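Long-range contacts in viral structural protein 4 (Bombyx mori cytoplasmic polyhedrosis virus, PDB 6TZ0), which binds GTP at a P-loop-type nucleotide site and probably works beside the viral RNA-dependent RNA polymerase during transcription of the double-stranded RNA genome: residues M1-D5 and L154-F159; Y253-L257 and P318-M322; L12-L18 and F159-Y164. Numbering follows the deposited sequence.

Contact 1. Residues M1-D5 and L154-F159; sequences MFAID and LALIIF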
ATOM      1  N   MET B   1     -12.221  42.815 -13.156  1.00 27.72           N
ATOM      2  CA  MET B   1     -13.015  41.760 -12.533  1.00 27.72           C
ATOM      3  C   MET B   1     -12.313  41.081 -11.359  1.00 27.72           C
ATOM      4  O   MET B   1     -11.334  40.368 -11.535  1.00 27.72           O
ATOM      5  CB  MET B   1     -13.395  40.703 -13.565  1.00 27.72           C
ATOM      6  CG  MET B   1     -14.237  39.596 -12.979  1.00 27.72           C
ATOM      7  SD  MET B   1     -14.815  38.404 -14.183  1.00 27.72           S
ATOM      8  CE  MET B   1     -15.620  37.226 -13.112  1.00 27.72           C
ATOM      9  N   PHE B   2     -12.837  41.297 -10.160  1.00 28.52           N
ATOM     10  CA  PHE B   2     -12.279  40.719  -8.952  1.00 28.52           C
ATOM     11  C   PHE B   2     -12.778  39.293  -8.757  1.00 28.52           C
ATOM     12  O   PHE B   2     -13.774  38.873  -9.345  1.00 28.52           O
ATOM     13  CB  PHE B   2     -12.655  41.569  -7.747  1.00 28.52           C
ATOM     14  CG  PHE B   2     -11.993  42.901  -7.723  1.00 28.52           C
ATOM     15  CD1 PHE B   2     -10.759  43.064  -7.128  1.00 28.52           C
ATOM     16  CD2 PHE B   2     -12.589  43.988  -8.324  1.00 28.52           C
ATOM     17  CE1 PHE B   2     -10.149  44.291  -7.114  1.00 28.52           C
ATOM     18  CE2 PHE B   2     -11.980  45.209  -8.317  1.00 28.52           C
ATOM     19  CZ  PHE B   2     -10.759  45.363  -7.715  1.00 28.52           C
ATOM     20  N   ALA B   3     -12.065  38.544  -7.918  1.00 28.19           N
ATOM     21  CA  ALA B   3     -12.506  37.196  -7.582  1.00 28.19           C
ATOM     22  C   ALA B   3     -13.770  37.222  -6.739  1.00 28.19           C
ATOM     23  O   ALA B   3     -14.606  36.321  -6.844  1.00 28.19           O
ATOM     24  CB  ALA B   3     -11.394  36.451  -6.851  1.00 28.19           C
ATOM     25  N   ILE B   4     -13.923  38.242  -5.905  1.00 28.90           N
ATOM     26  CA  ILE B   4     -15.110  38.443  -5.090  1.00 28.90           C
ATOM     27  C   ILE B   4     -15.733  39.757  -5.523  1.00 28.90           C
ATOM     28  O   ILE B   4     -15.038  40.775  -5.603  1.00 28.90           O
ATOM     29  CB  ILE B   4     -14.760  38.450  -3.592  1.00 28.90           C
ATOM     30  CG1 ILE B   4     -14.138  37.114  -3.201  1.00 28.90           C
ATOM     31  CG2 ILE B   4     -15.987  38.708  -2.752  1.00 28.90           C
ATOM     32  CD1 ILE B   4     -13.438  37.133  -1.892  1.00 28.90           C
ATOM     33  N   ASP B   5     -17.023  39.729  -5.809  1.00 30.92           N
ATOM     34  CA  ASP B   5     -17.734  40.869  -6.374  1.00 30.92           C
ATOM     35  C   ASP B   5     -17.835  41.992  -5.350  1.00 30.92           C
ATOM     36  O   ASP B   5     -18.400  41.779  -4.273  1.00 30.92           O
ATOM     37  CB  ASP B   5     -19.119  40.401  -6.805  1.00 30.92           C
ATOM     38  CG  ASP B   5     -19.813  41.371  -7.727  1.00 30.92           C
ATOM     39  OD1 ASP B   5     -19.240  42.428  -8.053  1.00 30.92           O
ATOM     40  OD2 ASP B   5     -20.949  41.068  -8.138  1.00 30.92           O
ATOM     41  N   LEU B 154     -11.408  41.475 -19.303  1.00 28.23           N
ATOM     42  CA  LEU B 154     -11.384  41.788 -17.880  1.00 28.23           C
ATOM     43  C   LEU B 154     -10.448  40.822 -17.168  1.00 28.23           C
ATOM     44  O   LEU B 154     -10.710  39.620 -17.132  1.00 28.23           O
ATOM     45  CB  LEU B 154     -12.789  41.711 -17.288  1.00 28.23           C
ATOM     46  CG  LEU B 154     -13.758  42.797 -17.739  1.00 28.23           C
ATOM     47  CD1 LEU B 154     -15.141  42.522 -17.215  1.00 28.23           C
ATOM     48  CD2 LEU B 154     -13.271  44.138 -17.246  1.00 28.23           C
ATOM     49  N   ALA B 155      -9.376  41.350 -16.588  1.00 27.97           N
ATOM     50  CA  ALA B 155      -8.398  40.517 -15.902  1.00 27.97           C
ATOM     51  C   ALA B 155      -8.908  40.093 -14.535  1.00 27.97           C
ATOM     52  O   ALA B 155      -9.528  40.878 -13.817  1.00 27.97           O
ATOM     53  CB  ALA B 155      -7.076  41.264 -15.748  1.00 27.97           C
ATOM     54  N   LEU B 156      -8.631  38.846 -14.172  1.00 27.87           N
ATOM     55  CA  LEU B 156      -9.078  38.304 -12.898  1.00 27.87           C
ATOM     56  C   LEU B 156      -8.136  38.766 -11.793  1.00 27.87           C
ATOM     57  O   LEU B 156      -6.917  38.639 -11.917  1.00 27.87           O
ATOM     58  CB  LEU B 156      -9.134  36.782 -12.983  1.00 27.87           C
ATOM     59  CG  LEU B 156      -9.893  35.971 -11.938  1.00 27.87           C
ATOM     60  CD1 LEU B 156     -10.487  34.771 -12.623  1.00 27.87           C
ATOM     61  CD2 LEU B 156      -8.976  35.501 -10.852  1.00 27.87           C
ATOM     62  N   ILE B 157      -8.701  39.296 -10.711  1.00 27.03           N
ATOM     63  CA  ILE B 157      -7.937  40.014  -9.699  1.00 27.03           C
ATOM     64  C   ILE B 157      -8.111  39.332  -8.348  1.00 27.03           C
ATOM     65  O   ILE B 157      -9.239  39.149  -7.881  1.00 27.03           O
ATOM     66  CB  ILE B 157      -8.369  41.485  -9.625  1.00 27.03           C
ATOM     67  CG1 ILE B 157      -8.136  42.171 -10.965  1.00 27.03           C
ATOM     68  CG2 ILE B 157      -7.581  42.195  -8.583  1.00 27.03           C
ATOM     69  CD1 ILE B 157      -8.800  43.488 -11.074  1.00 27.03           C
ATOM     70  N   ILE B 158      -6.991  38.973  -7.718  1.00 26.88           N
ATOM     71  CA  ILE B 158      -6.974  38.260  -6.448  1.00 26.88           C
ATOM     72  C   ILE B 158      -6.125  39.054  -5.463  1.00 26.88           C
ATOM     73  O   ILE B 158      -5.064  39.568  -5.827  1.00 26.88           O
ATOM     74  CB  ILE B 158      -6.398  36.836  -6.614  1.00 26.88           C
ATOM     75  CG1 ILE B 158      -7.120  36.068  -7.705  1.00 26.88           C
ATOM     76  CG2 ILE B 158      -6.581  36.022  -5.364  1.00 26.88           C
ATOM     77  CD1 ILE B 158      -6.427  34.798  -8.074  1.00 26.88           C
ATOM     78  N   PHE B 159      -6.582  39.152  -4.217  1.00 29.64           N
ATOM     79  CA  PHE B 159      -5.726  39.648  -3.148  1.00 29.64           C
ATOM     80  C   PHE B 159      -4.848  38.514  -2.636  1.00 29.64           C
ATOM     81  O   PHE B 159      -5.216  37.341  -2.706  1.00 29.64           O
ATOM     82  CB  PHE B 159      -6.538  40.211  -1.978  1.00 29.64           C
ATOM     83  CG  PHE B 159      -7.248  41.504  -2.268  1.00 29.64           C
ATOM     84  CD1 PHE B 159      -7.024  42.206  -3.432  1.00 29.64           C
ATOM     85  CD2 PHE B 159      -8.107  42.043  -1.331  1.00 29.64           C
ATOM     86  CE1 PHE B 159      -7.681  43.388  -3.677  1.00 29.64           C
ATOM     87  CE2 PHE B 159      -8.754  43.232  -1.570  1.00 29.64           C
ATOM     88  CZ  PHE B 159      -8.539  43.904  -2.744  1.00 29.64           C
TER
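Backbone pairing holds the N-terminus of the chain against L154-F159. Phe2 and Ile157 form a single beta bridge with CA atoms 4.5 Å apart. The firm bond runs from Ala3 N to Ile157 O (2.9 Å); its companion, Ile157 N to Met1 O (3.0 Å), is weak with an angle of 128°, and Met1 N reaches Ala155 O weakly at 3.4 Å. Two CA-H...O contacts supplement these, Leu156 CA to Met1 O (3.3 Å) and Phe2 CA to Ile157 O (3.6 Å). The approach has a cost: the carbonyl oxygens Met1 O and Ala155 O, both acceptors, lie 3.0 Å apart.

Side-chain contacts are wholly apolar. Ile157 CD1 sits over one face of the Phe2 ring, 4.3 Å from the centroid and 10° off the normal, a CH-pi contact, while Ile157 CG2 touches Phe2 CD1 at 3.6 Å. Farther along, Phe2 CE1 meets Phe159 CE1 at 4.3 Å. At the other end Met1 CB packs on Leu154 CB (3.9 Å); beyond the bridge, Ala3 CB brushes Ile158 CG1 (4.4 Å).

Surrounding helices enclose the pair: Met1 rests on Ile52 of helix 41-60 and Ile172 of helix 170-176, Phe2 on Leu198 of helix 196-201. On its other edge, strand 157-159 runs parallel to strand 182-184, and Ile158 packs on Tyr583 of the RNA-dependent RNA polymerase chain.

With one firm bond and no charged pair across the segments, the N-terminal residues are held by a short backbone match and by burial of aliphatic and aromatic side chains.

Contact 2. Residues Y253-L257 and P318-M322; sequences YEGCL and PHKMM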
ATOM      1  N   TYR B 253     -10.407  50.193  11.769  1.00 31.31           N
ATOM      2  CA  TYR B 253      -9.595  49.041  12.105  1.00 31.31           C
ATOM      3  C   TYR B 253      -9.789  48.695  13.570  1.00 31.31           C
ATOM      4  O   TYR B 253     -10.041  49.566  14.403  1.00 31.31           O
ATOM      5  CB  TYR B 253      -8.127  49.294  11.847  1.00 31.31           C
ATOM      6  CG  TYR B 253      -7.767  49.506  10.408  1.00 31.31           C
ATOM      7  CD1 TYR B 253      -7.915  48.488   9.479  1.00 31.31           C
ATOM      8  CD2 TYR B 253      -7.189  50.688   9.995  1.00 31.31           C
ATOM      9  CE1 TYR B 253      -7.557  48.668   8.165  1.00 31.31           C
ATOM     10  CE2 TYR B 253      -6.815  50.872   8.693  1.00 31.31           C
ATOM     11  CZ  TYR B 253      -7.007  49.864   7.778  1.00 31.31           C
ATOM     12  OH  TYR B 253      -6.639  50.061   6.472  1.00 31.31           O
ATOM     13  N   GLU B 254      -9.644  47.414  13.885  1.00 34.54           N
ATOM     14  CA  GLU B 254      -9.982  46.938  15.212  1.00 34.54           C
ATOM     15  C   GLU B 254      -8.789  46.483  16.035  1.00 34.54           C
ATOM     16  O   GLU B 254      -8.939  46.297  17.243  1.00 34.54           O
ATOM     17  CB  GLU B 254     -10.991  45.787  15.111  1.00 34.54           C
ATOM     18  CG  GLU B 254     -12.287  46.154  14.410  1.00 34.54           C
ATOM     19  CD  GLU B 254     -13.111  47.165  15.174  1.00 34.54           C
ATOM     20  OE1 GLU B 254     -13.065  47.162  16.419  1.00 34.54           O
ATOM     21  OE2 GLU B 254     -13.806  47.971  14.525  1.00 34.54           O
ATOM     22  N   GLY B 255      -7.624  46.295  15.425  1.00 30.11           N
ATOM     23  CA  GLY B 255      -6.438  45.871  16.128  1.00 30.11           C
ATOM     24  C   GLY B 255      -5.434  46.991  16.308  1.00 30.11           C
ATOM     25  O   GLY B 255      -5.753  48.179  16.190  1.00 30.11           O
ATOM     26  N   CYS B 256      -4.200  46.604  16.614  1.00 29.91           N
ATOM     27  CA  CYS B 256      -3.117  47.552  16.807  1.00 29.91           C
ATOM     28  C   CYS B 256      -1.860  47.047  16.125  1.00 29.91           C
ATOM     29  O   CYS B 256      -1.686  45.852  15.894  1.00 29.91           O
ATOM     30  CB  CYS B 256      -2.818  47.796  18.290  1.00 29.91           C
ATOM     31  SG  CYS B 256      -4.076  48.709  19.154  1.00 29.91           S
ATOM     32  N   LEU B 257      -0.984  47.986  15.799  1.00 25.69           N
ATOM     33  CA  LEU B 257       0.364  47.674  15.355  1.00 25.69           C
ATOM     34  C   LEU B 257       1.319  48.511  16.186  1.00 25.69           C
ATOM     35  O   LEU B 257       1.204  49.738  16.220  1.00 25.69           O
ATOM     36  CB  LEU B 257       0.531  47.937  13.856  1.00 25.69           C
ATOM     37  CG  LEU B 257       1.833  47.480  13.209  1.00 25.69           C
ATOM     38  CD1 LEU B 257       1.527  46.892  11.874  1.00 25.69           C
ATOM     39  CD2 LEU B 257       2.747  48.659  13.001  1.00 25.69           C
ATOM     40  N   PRO B 318      -3.662  52.182  14.966  1.00 27.95           N
ATOM     41  CA  PRO B 318      -4.692  51.175  14.690  1.00 27.95           C
ATOM     42  C   PRO B 318      -4.395  50.424  13.404  1.00 27.95           C
ATOM     43  O   PRO B 318      -3.942  51.004  12.415  1.00 27.95           O
ATOM     44  CB  PRO B 318      -5.973  52.005  14.565  1.00 27.95           C
ATOM     45  CG  PRO B 318      -5.684  53.248  15.290  1.00 27.95           C
ATOM     46  CD  PRO B 318      -4.242  53.528  15.061  1.00 27.95           C
ATOM     47  N   HIS B 319      -4.647  49.121  13.426  1.00 28.04           N
ATOM     48  CA  HIS B 319      -4.306  48.267  12.303  1.00 28.04           C
ATOM     49  C   HIS B 319      -5.378  47.195  12.199  1.00 28.04           C
ATOM     50  O   HIS B 319      -6.160  46.996  13.124  1.00 28.04           O
ATOM     51  CB  HIS B 319      -2.907  47.666  12.485  1.00 28.04           C
ATOM     52  CG  HIS B 319      -2.364  47.009  11.259  1.00 28.04           C
ATOM     53  ND1 HIS B 319      -1.848  47.722  10.201  1.00 28.04           N
ATOM     54  CD2 HIS B 319      -2.289  45.706  10.906  1.00 28.04           C
ATOM     55  CE1 HIS B 319      -1.456  46.884   9.259  1.00 28.04           C
ATOM     56  NE2 HIS B 319      -1.723  45.655   9.659  1.00 28.04           N
ATOM     57  N   LYS B 320      -5.436  46.529  11.051  1.00 29.32           N
ATOM     58  CA  LYS B 320      -6.409  45.466  10.839  1.00 29.32           C
ATOM     59  C   LYS B 320      -6.094  44.248  11.703  1.00 29.32           C
ATOM     60  O   LYS B 320      -4.929  43.910  11.919  1.00 29.32           O
ATOM     61  CB  LYS B 320      -6.421  45.077   9.365  1.00 29.32           C
ATOM     62  CG  LYS B 320      -7.466  44.073   9.005  1.00 29.32           C
ATOM     63  CD  LYS B 320      -7.445  43.723   7.559  1.00 29.32           C
ATOM     64  CE  LYS B 320      -8.495  42.684   7.297  1.00 29.32           C
ATOM     65  NZ  LYS B 320      -8.147  41.402   7.958  1.00 29.32           N
ATOM     66  N   MET B 321      -7.140  43.604  12.220  1.00 30.40           N
ATOM     67  CA  MET B 321      -6.966  42.374  12.979  1.00 30.40           C
ATOM     68  C   MET B 321      -6.517  41.216  12.104  1.00 30.40           C
ATOM     69  O   MET B 321      -6.953  41.066  10.963  1.00 30.40           O
ATOM     70  CB  MET B 321      -8.257  41.985  13.693  1.00 30.40           C
ATOM     71  CG  MET B 321      -8.486  42.706  14.988  1.00 30.40           C
ATOM     72  SD  MET B 321      -9.894  42.014  15.852  1.00 30.40           S
ATOM     73  CE  MET B 321      -9.912  43.029  17.323  1.00 30.40           C
ATOM     74  N   MET B 322      -5.652  40.383  12.670  1.00 29.05           N
ATOM     75  CA  MET B 322      -5.201  39.164  12.022  1.00 29.05           C
ATOM     76  C   MET B 322      -6.314  38.129  11.968  1.00 29.05           C
ATOM     77  O   MET B 322      -7.169  38.051  12.852  1.00 29.05           O
ATOM     78  CB  MET B 322      -4.016  38.579  12.780  1.00 29.05           C
ATOM     79  CG  MET B 322      -2.808  39.469  12.802  1.00 29.05           C
ATOM     80  SD  MET B 322      -1.413  38.757  13.676  1.00 29.05           S
ATOM     81  CE  MET B 322      -1.923  39.023  15.363  1.00 29.05           C
TER
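Gly255 and His319 are an antiparallel hydrogen-bonded pair, and their backbones satisfy each other: Gly255 N gives to His319 O (2.8 Å) and His319 N to Gly255 O (3.1 Å). Pro318 has no amide hydrogen, so the adjoining non-hydrogen-bonded pair with Cys256 (CA-CA 4.5 Å) suits it; its CA instead makes a CA-H...O contact with Gly255 O (3.5 Å). The next bonds lie outside: Leu257 pairs with Ser317, and Cys256 with Val271 on the strand beyond. His319 NE2 is satisfied by Gln188 O, while Leu257 CD1 covers one ring face, 3.8 Å from the centroid. Lys320 NZ bonds weakly to Met321 O (3.3 Å) and makes a long, weak ion pair with Glu15. Tyr253 CD1 packs on Lys320 CB (3.7 Å), and Met321 CE on Glu254 CB (3.7 Å). Here strand 255-261 begins and strand 313-319 ends: the contact is typical of neighbouring strands at the margin of an antiparallel sheet, 313-319 being an outermost strand within this chain.

Contact 3. Residues L12-L18 and F159-Y164; sequences LYEEYGL and FDDEKY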
ATOM      1  N   LEU B  12     -16.918  43.083   3.059  1.00 31.35           N
ATOM      2  CA  LEU B  12     -15.614  42.426   3.076  1.00 31.35           C
ATOM      3  C   LEU B  12     -14.521  43.346   2.553  1.00 31.35           C
ATOM      4  O   LEU B  12     -13.400  43.349   3.072  1.00 31.35           O
ATOM      5  CB  LEU B  12     -15.668  41.148   2.244  1.00 31.35           C
ATOM      6  CG  LEU B  12     -14.362  40.371   2.081  1.00 31.35           C
ATOM      7  CD1 LEU B  12     -13.890  39.801   3.405  1.00 31.35           C
ATOM      8  CD2 LEU B  12     -14.503  39.294   1.031  1.00 31.35           C
ATOM      9  N   TYR B  13     -14.826  44.137   1.526  1.00 29.21           N
ATOM     10  CA  TYR B  13     -13.855  45.102   1.040  1.00 29.21           C
ATOM     11  C   TYR B  13     -13.730  46.293   1.977  1.00 29.21           C
ATOM     12  O   TYR B  13     -12.660  46.900   2.052  1.00 29.21           O
ATOM     13  CB  TYR B  13     -14.222  45.553  -0.368  1.00 29.21           C
ATOM     14  CG  TYR B  13     -13.939  44.514  -1.422  1.00 29.21           C
ATOM     15  CD1 TYR B  13     -12.680  44.398  -1.986  1.00 29.21           C
ATOM     16  CD2 TYR B  13     -14.924  43.635  -1.836  1.00 29.21           C
ATOM     17  CE1 TYR B  13     -12.417  43.448  -2.941  1.00 29.21           C
ATOM     18  CE2 TYR B  13     -14.666  42.679  -2.792  1.00 29.21           C
ATOM     19  CZ  TYR B  13     -13.413  42.596  -3.342  1.00 29.21           C
ATOM     20  OH  TYR B  13     -13.149  41.646  -4.290  1.00 29.21           O
ATOM     21  N   GLU B  14     -14.800  46.634   2.704  1.00 31.87           N
ATOM     22  CA  GLU B  14     -14.702  47.692   3.706  1.00 31.87           C
ATOM     23  C   GLU B  14     -13.797  47.280   4.854  1.00 31.87           C
ATOM     24  O   GLU B  14     -13.183  48.132   5.505  1.00 31.87           O
ATOM     25  CB  GLU B  14     -16.083  48.056   4.246  1.00 31.87           C
ATOM     26  CG  GLU B  14     -17.007  48.717   3.253  1.00 31.87           C
ATOM     27  CD  GLU B  14     -18.290  49.185   3.887  1.00 31.87           C
ATOM     28  OE1 GLU B  14     -18.518  48.867   5.070  1.00 31.87           O
ATOM     29  OE2 GLU B  14     -19.066  49.884   3.206  1.00 31.87           O
ATOM     30  N   GLU B  15     -13.731  45.977   5.130  1.00 33.62           N
ATOM     31  CA  GLU B  15     -12.813  45.455   6.140  1.00 33.62           C
ATOM     32  C   GLU B  15     -11.356  45.725   5.779  1.00 33.62           C
ATOM     33  O   GLU B  15     -10.541  46.047   6.650  1.00 33.62           O
ATOM     34  CB  GLU B  15     -13.062  43.959   6.298  1.00 33.62           C
ATOM     35  CG  GLU B  15     -12.178  43.252   7.280  1.00 33.62           C
ATOM     36  CD  GLU B  15     -12.475  41.771   7.331  1.00 33.62           C
ATOM     37  OE1 GLU B  15     -13.389  41.330   6.601  1.00 33.62           O
ATOM     38  OE2 GLU B  15     -11.792  41.045   8.084  1.00 33.62           O
ATOM     39  N   TYR B  16     -11.014  45.622   4.496  1.00 32.54           N
ATOM     40  CA  TYR B  16      -9.653  45.848   4.022  1.00 32.54           C
ATOM     41  C   TYR B  16      -9.275  47.320   3.937  1.00 32.54           C
ATOM     42  O   TYR B  16      -8.139  47.624   3.563  1.00 32.54           O
ATOM     43  CB  TYR B  16      -9.484  45.194   2.653  1.00 32.54           C
ATOM     44  CG  TYR B  16      -9.358  43.696   2.709  1.00 32.54           C
ATOM     45  CD1 TYR B  16      -8.769  43.078   3.788  1.00 32.54           C
ATOM     46  CD2 TYR B  16      -9.898  42.899   1.714  1.00 32.54           C
ATOM     47  CE1 TYR B  16      -8.663  41.706   3.858  1.00 32.54           C
ATOM     48  CE2 TYR B  16      -9.805  41.518   1.777  1.00 32.54           C
ATOM     49  CZ  TYR B  16      -9.185  40.932   2.857  1.00 32.54           C
ATOM     50  OH  TYR B  16      -9.079  39.566   2.943  1.00 32.54           O
ATOM     51  N   GLY B  17     -10.177  48.231   4.284  1.00 31.39           N
ATOM     52  CA  GLY B  17      -9.928  49.644   4.130  1.00 31.39           C
ATOM     53  C   GLY B  17     -10.280  50.194   2.772  1.00 31.39           C
ATOM     54  O   GLY B  17      -9.715  51.213   2.365  1.00 31.39           O
ATOM     55  N   LEU B  18     -11.206  49.558   2.060  1.00 30.93           N
ATOM     56  CA  LEU B  18     -11.520  49.883   0.676  1.00 30.93           C
ATOM     57  C   LEU B  18     -12.995  50.229   0.579  1.00 30.93           C
ATOM     58  O   LEU B  18     -13.848  49.420   0.951  1.00 30.93           O
ATOM     59  CB  LEU B  18     -11.192  48.709  -0.246  1.00 30.93           C
ATOM     60  CG  LEU B  18      -9.790  48.419  -0.779  1.00 30.93           C
ATOM     61  CD1 LEU B  18      -8.827  48.018   0.289  1.00 30.93           C
ATOM     62  CD2 LEU B  18      -9.930  47.275  -1.725  1.00 30.93           C
ATOM     63  N   PHE B 159      -6.582  39.152  -4.217  1.00 29.64           N
ATOM     64  CA  PHE B 159      -5.726  39.648  -3.148  1.00 29.64           C
ATOM     65  C   PHE B 159      -4.848  38.514  -2.636  1.00 29.64           C
ATOM     66  O   PHE B 159      -5.216  37.341  -2.706  1.00 29.64           O
ATOM     67  CB  PHE B 159      -6.538  40.211  -1.978  1.00 29.64           C
ATOM     68  CG  PHE B 159      -7.248  41.504  -2.268  1.00 29.64           C
ATOM     69  CD1 PHE B 159      -7.024  42.206  -3.432  1.00 29.64           C
ATOM     70  CD2 PHE B 159      -8.107  42.043  -1.331  1.00 29.64           C
ATOM     71  CE1 PHE B 159      -7.681  43.388  -3.677  1.00 29.64           C
ATOM     72  CE2 PHE B 159      -8.754  43.232  -1.570  1.00 29.64           C
ATOM     73  CZ  PHE B 159      -8.539  43.904  -2.744  1.00 29.64           C
ATOM     74  N   ASP B 160      -3.693  38.865  -2.075  1.00 32.31           N
ATOM     75  CA  ASP B 160      -2.755  37.864  -1.579  1.00 32.31           C
ATOM     76  C   ASP B 160      -2.948  37.597  -0.085  1.00 32.31           C
ATOM     77  O   ASP B 160      -1.989  37.305   0.637  1.00 32.31           O
ATOM     78  CB  ASP B 160      -1.320  38.297  -1.883  1.00 32.31           C
ATOM     79  CG  ASP B 160      -0.344  37.136  -1.909  1.00 32.31           C
ATOM     80  OD1 ASP B 160      -0.780  35.983  -1.723  1.00 32.31           O
ATOM     81  OD2 ASP B 160       0.863  37.380  -2.102  1.00 32.31           O
ATOM     82  N   ASP B 161      -4.179  37.718   0.394  1.00 31.83           N
ATOM     83  CA  ASP B 161      -4.567  37.434   1.765  1.00 31.83           C
ATOM     84  C   ASP B 161      -5.197  36.048   1.821  1.00 31.83           C
ATOM     85  O   ASP B 161      -5.768  35.573   0.844  1.00 31.83           O
ATOM     86  CB  ASP B 161      -5.559  38.493   2.250  1.00 31.83           C
ATOM     87  CG  ASP B 161      -5.755  38.485   3.743  1.00 31.83           C
ATOM     88  OD1 ASP B 161      -5.102  37.688   4.444  1.00 31.83           O
ATOM     89  OD2 ASP B 161      -6.581  39.282   4.224  1.00 31.83           O
ATOM     90  N   GLU B 162      -5.097  35.402   2.981  1.00 32.17           N
ATOM     91  CA  GLU B 162      -5.669  34.064   3.115  1.00 32.17           C
ATOM     92  C   GLU B 162      -7.172  34.116   3.373  1.00 32.17           C
ATOM     93  O   GLU B 162      -7.924  33.281   2.857  1.00 32.17           O
ATOM     94  CB  GLU B 162      -4.956  33.299   4.230  1.00 32.17           C
ATOM     95  CG  GLU B 162      -5.423  31.865   4.407  1.00 32.17           C
ATOM     96  CD  GLU B 162      -4.666  31.128   5.492  1.00 32.17           C
ATOM     97  OE1 GLU B 162      -3.743  31.722   6.085  1.00 32.17           O
ATOM     98  OE2 GLU B 162      -5.004  29.958   5.764  1.00 32.17           O
ATOM     99  N   LYS B 163      -7.615  35.094   4.167  1.00 30.48           N
ATOM    100  CA  LYS B 163      -9.037  35.323   4.402  1.00 30.48           C
ATOM    101  C   LYS B 163      -9.765  35.708   3.120  1.00 30.48           C
ATOM    102  O   LYS B 163     -10.946  35.383   2.956  1.00 30.48           O
ATOM    103  CB  LYS B 163      -9.195  36.404   5.471  1.00 30.48           C
ATOM    104  CG  LYS B 163     -10.608  36.795   5.864  1.00 30.48           C
ATOM    105  CD  LYS B 163     -11.325  35.678   6.575  1.00 30.48           C
ATOM    106  CE  LYS B 163     -12.577  36.199   7.251  1.00 30.48           C
ATOM    107  NZ  LYS B 163     -13.568  36.735   6.288  1.00 30.48           N
ATOM    108  N   TYR B 164      -9.076  36.373   2.194  1.00 28.76           N
ATOM    109  CA  TYR B 164      -9.667  36.652   0.892  1.00 28.76           C
ATOM    110  C   TYR B 164      -9.760  35.384   0.051  1.00 28.76           C
ATOM    111  O   TYR B 164     -10.758  35.164  -0.640  1.00 28.76           O
ATOM    112  CB  TYR B 164      -8.843  37.712   0.163  1.00 28.76           C
ATOM    113  CG  TYR B 164      -9.477  38.256  -1.100  1.00 28.76           C
ATOM    114  CD1 TYR B 164     -10.379  39.306  -1.048  1.00 28.76           C
ATOM    115  CD2 TYR B 164      -9.187  37.702  -2.342  1.00 28.76           C
ATOM    116  CE1 TYR B 164     -10.958  39.798  -2.192  1.00 28.76           C
ATOM    117  CE2 TYR B 164      -9.771  38.176  -3.481  1.00 28.76           C
ATOM    118  CZ  TYR B 164     -10.652  39.224  -3.406  1.00 28.76           C
ATOM    119  OH  TYR B 164     -11.219  39.700  -4.562  1.00 28.76           O
TER
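An aromatic cluster of Tyr13, Tyr16 and Phe159, joined by Tyr164, packs the end of helix 10-15 against the start of helix 162-166. The Phe159 ring enters between the two tyrosines: Tyr16 CD2 lies 3.5 Å from Phe159 CE2 and Tyr13 CE1 3.9 Å from Phe159 CZ, the centroids being 5.5 and 5.8 Å apart with planes at 62° and 79°. Leu18 CD2 closes on Phe159 CZ at 3.8 Å, near the plane of the ring.

Two hydroxyl bonds tie the margins of this apolar core. Tyr164 OH donates to Tyr13 OH (2.8 Å), which also bonds Ile4 O. Tyr16 OH donates to Asp161 OD2 (2.8 Å). Asp161 occupies the N-cap of helix 162-166, and its OD1 takes a weak bond from Glu162 N (2.7 Å), so one carboxylate serves both the helix start and the partner segment. The tyrosine rings meet the second helix directly, with Tyr16 CE2 3.6 Å from Tyr164 CD1. On the other segment, a Schellman motif ends the helix at Gly17, whose phi is 87°; Leu18 N bonds back to Tyr13 O (3.0 Å).

Phe159, ending strand 157-159, also packs on Ile184 of strand 182-184 and Leu198 of helix 196-201, while Glu162 packs on Phe467 of the RNA-dependent RNA polymerase chain.

How the contacts relate
Contacts 1 and 3 adjoin, their centres about 12 Å apart, and share Phe159, where strand 157-159 leads into helix 162-166. Their segments alternate along the chain, so the first 18 residues lie along this strand-to-helix turn; Ile4 O, probably hydrogen-bonded to Tyr13 OH, bridges the two. Contact 2 comes later in the chain, in the four-stranded antiparallel sheet. Its centre is about 13 Å from that of contact 3, which it touches through Lys320 and Tyr253, and about 25 Å from that of contact 1, which it does not touch. Contact 3 thus lies between contact 1 and the loop residues flanking two strands of this sheet, all three lying away from the GTP-binding residues.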